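Local coordinates for LPS-assembly lipoprotein (Caulobacter crescentus, PDB 4KWY), which probably takes part, as an LptE-family lipoprotein, in assembling lipopolysaccharide at the outer membrane, at residues A[52-57]-A[71-76]; A[90-95]-A[124-129]. All blocks are in the same frame, centred on the assembly; numbering follows the deposited sequence.

Interaction 1: A[52-57]-A[71-76]; sequences EQRFAR and RMSVDW
Arg71 meets Arg54 face to face, where the short helix 52-56 of this LptE-family alpha/beta fold lies beside strand 67-80 of the mixed sheet. Helix and strand run nearly antiparallel. The two arginine side chains lie side by side and point the same way. Their guanidinium planes are 6° apart, with centres 4.2 Å apart. Two like charges are thus stacked, and Asp93, which forms a salt bridge with Arg71 NE, would probably offset some of the repulsion. The backbone N of Arg71 gives its hydrogen to a water, which in turn donates to the carbonyl oxygens of Arg54 and Arg57. This water links the 52-57 backbone to the strand.

Met72, a selenomethionine, turns to the other side of the strand and packs on Phe55. Its CE sits over one ring face, towards the rim, 3.9 Å from the centroid. SE approaches obliquely in a Met-aromatic contact, while CB touches Phe55 CD1 at 3.7 Å. With CG anti to the backbone N (chi1 -170°), the Phe55 ring is carried toward Met72. Leu25 and Ala118 of two other helices also touch this side chain, so the pair belongs to the core.

Ser73 returns to the arginine side. Arg54 NH1 donates to Ser73 OG at 2.8 Å. The hydroxyl also bonds Asp93. Replacing Arg54 by an alanine would probably leave the Arg71 guanidinium without its stacked neighbour and take one partner from Ser73. In the NH1 bond, Ser73 OG lies in the Arg54 guanidinium plane, only 3° out of it.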
# COMPACT_ATOMS: atom_id res chain seq x y z
N GLU A 52 6.59 -6.01 -7.83
CA GLU A 52 5.44 -6.63 -8.49
C GLU A 52 5.62 -8.11 -8.80
O GLU A 52 4.63 -8.86 -8.78
CB GLU A 52 5.10 -5.86 -9.78
CG GLU A 52 4.58 -4.45 -9.53
CD GLU A 52 3.23 -4.30 -8.86
OE1 GLU A 52 2.58 -5.32 -8.55
OE2 GLU A 52 2.81 -3.13 -8.66
N GLN A 53 6.87 -8.53 -9.10
CA GLN A 53 7.14 -9.93 -9.38
C GLN A 53 6.95 -10.74 -8.10
O GLN A 53 6.24 -11.75 -8.15
CB GLN A 53 8.52 -10.15 -10.02
CG GLN A 53 8.52 -9.85 -11.53
CD GLN A 53 9.63 -10.53 -12.32
OE1 GLN A 53 10.02 -11.68 -12.06
NE2 GLN A 53 10.10 -9.87 -13.37
N ARG A 54 7.49 -10.24 -6.95
CA ARG A 54 7.35 -10.88 -5.62
C ARG A 54 5.88 -10.91 -5.17
O ARG A 54 5.43 -11.89 -4.57
CB ARG A 54 8.22 -10.17 -4.56
CG ARG A 54 8.18 -10.80 -3.15
CD ARG A 54 9.11 -10.10 -2.19
NE ARG A 54 10.50 -10.23 -2.60
CZ ARG A 54 11.46 -9.36 -2.30
NH1 ARG A 54 11.18 -8.28 -1.59
NH2 ARG A 54 12.70 -9.56 -2.72
N PHE A 55 5.14 -9.87 -5.49
CA PHE A 55 3.74 -9.77 -5.11
C PHE A 55 2.81 -10.71 -5.93
O PHE A 55 1.77 -11.13 -5.42
CB PHE A 55 3.27 -8.32 -5.24
CG PHE A 55 1.90 -8.06 -4.65
CD1 PHE A 55 1.69 -8.12 -3.28
CD2 PHE A 55 0.82 -7.75 -5.46
CE1 PHE A 55 0.43 -7.87 -2.73
CE2 PHE A 55 -0.44 -7.50 -4.92
CZ PHE A 55 -0.62 -7.54 -3.55
N ALA A 56 3.18 -11.02 -7.18
CA ALA A 56 2.37 -11.89 -8.03
C ALA A 56 2.56 -13.39 -7.67
O ALA A 56 1.72 -14.24 -8.01
CB ALA A 56 2.73 -11.65 -9.49
N ARG A 57 3.70 -13.70 -7.01
CA ARG A 57 4.11 -15.03 -6.57
C ARG A 57 3.63 -15.39 -5.17
O ARG A 57 4.16 -14.89 -4.17
CB ARG A 57 5.65 -15.15 -6.59
CG ARG A 57 6.26 -15.46 -7.95
CD ARG A 57 5.90 -16.84 -8.50
NE ARG A 57 6.16 -17.93 -7.55
CZ ARG A 57 7.34 -18.51 -7.37
NH1 ARG A 57 8.40 -18.09 -8.05
NH2 ARG A 57 7.47 -19.50 -6.51
N ARG A 71 4.18 -11.98 -0.21
CA ARG A 71 4.94 -10.88 0.35
C ARG A 71 4.81 -9.61 -0.47
O ARG A 71 4.96 -9.62 -1.69
CB ARG A 71 6.41 -11.27 0.48
CG ARG A 71 7.19 -10.32 1.35
CD ARG A 71 8.47 -10.94 1.78
NE ARG A 71 9.44 -9.91 2.17
CZ ARG A 71 10.70 -9.88 1.77
NH1 ARG A 71 11.17 -10.81 0.95
NH2 ARG A 71 11.51 -8.91 2.19
N MSE A 72 4.49 -8.53 0.22
CA MSE A 72 4.41 -7.23 -0.42
C MSE A 72 5.54 -6.37 0.13
O MSE A 72 5.54 -6.01 1.31
CB MSE A 72 3.05 -6.55 -0.25
CG MSE A 72 3.02 -5.20 -0.98
SE MSE A 72 1.35 -4.33 -0.87
CE MSE A 72 1.05 -4.21 -2.71
N SER A 73 6.50 -6.04 -0.75
CA SER A 73 7.65 -5.20 -0.46
C SER A 73 7.48 -3.89 -1.19
O SER A 73 7.28 -3.89 -2.41
CB SER A 73 8.93 -5.90 -0.89
OG SER A 73 9.03 -7.14 -0.22
N VAL A 74 7.51 -2.78 -0.44
CA VAL A 74 7.28 -1.45 -1.03
C VAL A 74 8.31 -0.46 -0.55
O VAL A 74 8.44 -0.21 0.64
CB VAL A 74 5.86 -0.88 -0.71
CG1 VAL A 74 5.46 0.21 -1.70
CG2 VAL A 74 4.79 -1.96 -0.59
N ASP A 75 8.97 0.17 -1.49
CA ASP A 75 9.84 1.32 -1.24
C ASP A 75 9.02 2.50 -1.64
O ASP A 75 8.41 2.45 -2.70
CB ASP A 75 11.16 1.26 -2.02
CG ASP A 75 12.17 0.34 -1.37
OD1 ASP A 75 12.67 0.68 -0.27
OD2 ASP A 75 12.47 -0.71 -1.96
N TRP A 76 8.93 3.53 -0.79
CA TRP A 76 8.13 4.69 -1.15
C TRP A 76 8.81 6.02 -0.77
O TRP A 76 9.54 6.09 0.22
CB TRP A 76 6.72 4.58 -0.55
CG TRP A 76 6.69 4.28 0.91
CD1 TRP A 76 6.64 3.05 1.51
CD2 TRP A 76 6.67 5.24 1.97
NE1 TRP A 76 6.59 3.18 2.88
CE2 TRP A 76 6.61 4.52 3.19
CE3 TRP A 76 6.71 6.65 2.01
CZ2 TRP A 76 6.58 5.16 4.43
CZ3 TRP A 76 6.64 7.28 3.24
CH2 TRP A 76 6.59 6.54 4.44
O HOH W 1 5.22 -13.21 -2.49

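Interaction 2: A[90-95]-A[124-129]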
# COMPACT_ATOMS: atom_id res chain seq x y z
N GLY A 90 10.30 5.81 3.00
CA GLY A 90 10.13 4.61 3.79
C GLY A 90 10.22 3.33 2.99
O GLY A 90 10.33 3.35 1.75
N ARG A 91 10.22 2.22 3.73
CA ARG A 91 10.22 0.84 3.25
C ARG A 91 9.18 0.10 4.07
O ARG A 91 9.12 0.29 5.28
CB ARG A 91 11.62 0.22 3.33
CG ARG A 91 11.71 -1.30 3.05
CD ARG A 91 11.28 -1.75 1.66
NE ARG A 91 11.31 -3.21 1.55
CZ ARG A 91 12.07 -3.90 0.70
NH1 ARG A 91 12.85 -3.27 -0.17
NH2 ARG A 91 12.05 -5.22 0.70
N THR A 92 8.29 -0.63 3.42
CA THR A 92 7.21 -1.39 4.08
C THR A 92 7.26 -2.81 3.53
O THR A 92 7.31 -3.02 2.33
CB THR A 92 5.85 -0.65 3.85
OG1 THR A 92 5.98 0.71 4.25
CG2 THR A 92 4.67 -1.28 4.59
N ASP A 93 7.26 -3.78 4.42
CA ASP A 93 7.27 -5.19 4.06
C ASP A 93 6.15 -5.87 4.80
O ASP A 93 6.16 -5.90 6.03
CB ASP A 93 8.62 -5.84 4.42
CG ASP A 93 9.45 -6.22 3.22
OD1 ASP A 93 9.14 -7.26 2.59
OD2 ASP A 93 10.46 -5.53 2.95
N VAL A 94 5.17 -6.39 4.07
CA VAL A 94 4.01 -7.06 4.65
C VAL A 94 3.92 -8.51 4.11
O VAL A 94 4.13 -8.73 2.92
CB VAL A 94 2.72 -6.25 4.34
CG1 VAL A 94 1.47 -7.03 4.75
CG2 VAL A 94 2.74 -4.90 5.04
N SER A 95 3.56 -9.45 4.99
CA SER A 95 3.36 -10.86 4.61
C SER A 95 1.99 -11.33 5.02
O SER A 95 1.54 -11.01 6.10
CB SER A 95 4.40 -11.77 5.24
OG SER A 95 5.57 -11.69 4.45
N ARG A 124 -2.15 0.67 5.73
CA ARG A 124 -2.32 0.98 7.14
C ARG A 124 -0.97 1.38 7.78
O ARG A 124 -0.92 2.37 8.48
CB ARG A 124 -2.93 -0.23 7.86
CG ARG A 124 -3.31 -0.00 9.31
CD ARG A 124 -3.75 -1.30 9.94
NE ARG A 124 -4.04 -1.16 11.37
CZ ARG A 124 -5.18 -1.55 11.94
NH1 ARG A 124 -6.15 -2.08 11.21
NH2 ARG A 124 -5.35 -1.44 13.25
N LYS A 125 0.11 0.62 7.51
CA LYS A 125 1.47 0.89 8.01
C LYS A 125 2.05 2.22 7.48
O LYS A 125 2.65 2.96 8.24
CB LYS A 125 2.41 -0.27 7.64
CG LYS A 125 2.29 -1.47 8.56
CD LYS A 125 3.08 -2.62 8.03
CE LYS A 125 4.20 -3.01 8.96
NZ LYS A 125 4.87 -4.27 8.52
N ILE A 126 1.88 2.50 6.18
CA ILE A 126 2.33 3.73 5.53
C ILE A 126 1.52 4.97 6.07
O ILE A 126 2.12 6.00 6.38
CB ILE A 126 2.21 3.59 3.98
CG1 ILE A 126 3.18 2.52 3.45
CG2 ILE A 126 2.44 4.96 3.27
CD1 ILE A 126 2.95 2.16 1.97
N GLN A 127 0.16 4.83 6.20
CA GLN A 127 -0.78 5.87 6.65
C GLN A 127 -0.44 6.30 8.04
O GLN A 127 -0.52 7.48 8.32
CB GLN A 127 -2.23 5.37 6.60
CG GLN A 127 -3.30 6.44 6.87
CD GLN A 127 -4.07 6.17 8.14
OE1 GLN A 127 -4.91 5.27 8.22
NE2 GLN A 127 -3.80 6.97 9.16
N LEU A 128 -0.07 5.35 8.91
CA LEU A 128 0.34 5.58 10.29
C LEU A 128 1.68 6.31 10.31
O LEU A 128 1.85 7.25 11.07
CB LEU A 128 0.41 4.23 11.05
CG LEU A 128 1.22 4.19 12.36
CD1 LEU A 128 0.44 4.81 13.52
CD2 LEU A 128 1.68 2.78 12.71
N ASP A 129 2.62 5.89 9.45
CA ASP A 129 3.95 6.50 9.29
C ASP A 129 3.84 7.98 8.79
O ASP A 129 4.51 8.86 9.33
CB ASP A 129 4.77 5.64 8.34
CG ASP A 129 6.23 6.00 8.24
OD1 ASP A 129 6.53 7.09 7.71
OD2 ASP A 129 7.07 5.15 8.61
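Lys125 and Thr92 lie alongside each other with their ends pointing opposite ways, the lysine reaching from the helix to the strand. Lys125 CB lies 3.9 Å from Thr92 CG2. Further out, Lys125 CD meets Val94 CG2 at 3.8 Å, again with the two side chains running in opposite senses. The lysine chain bends at chi3 (117°), which sets the direction of CE. Its NZ ends 3.2 Å from the backbone O of Asp93, a weak hydrogen bond. The aliphatic part of an exposed lysine therefore covers two buried strand residues.

Here the long C-terminal helix 104-135 packs on one face of the sheet, against strand 86-99, in an alpha/beta sandwich. Helix and strand run roughly antiparallel, with axes 9.3 Å apart.

Thr92 and Ile126 cross obliquely. Thr92 OG1 lies 3.4 Å from Ile126 CG1, and this buried hydroxyl finds its polar partner in Trp76 NE1. Ile126 also packs on Trp76 and on Leu26 and Leu30 of helix 21-34.

Arg91 and Asp93 point away from the helix, as strand alternation requires. Arg91 grips Asp93 side-on, with NE and NH2 both bonding OD2. The oxygen lies near the guanidinium plane, and NH2 meets it on the syn side at 2.8 Å. The other carboxylate oxygen, OD1, is held by Arg71, and Arg91 NH1 pairs with Asp75.

Overall arrangement
The two contacts are centred 12 Å apart and come in series along the chain. Both segments of interaction 1 precede those of interaction 2. Their strands, 67-80 and 86-99, follow each other and are antiparallel neighbours in one sheet. The backbone pairs Met72 with Val94 and Trp76 with Gly90 join them directly. On one face, the Arg71-Asp93 salt bridge joins the two contacts. On the other, Trp76 packs against Asp129 of helix 104-135. That helix touches both contacts, since Phe55 and Met72 also reach it. The same two strands thus tie the short helix 52-56 and the long C-terminal helix into one compact domain, consistent with an LptE-type lipoprotein.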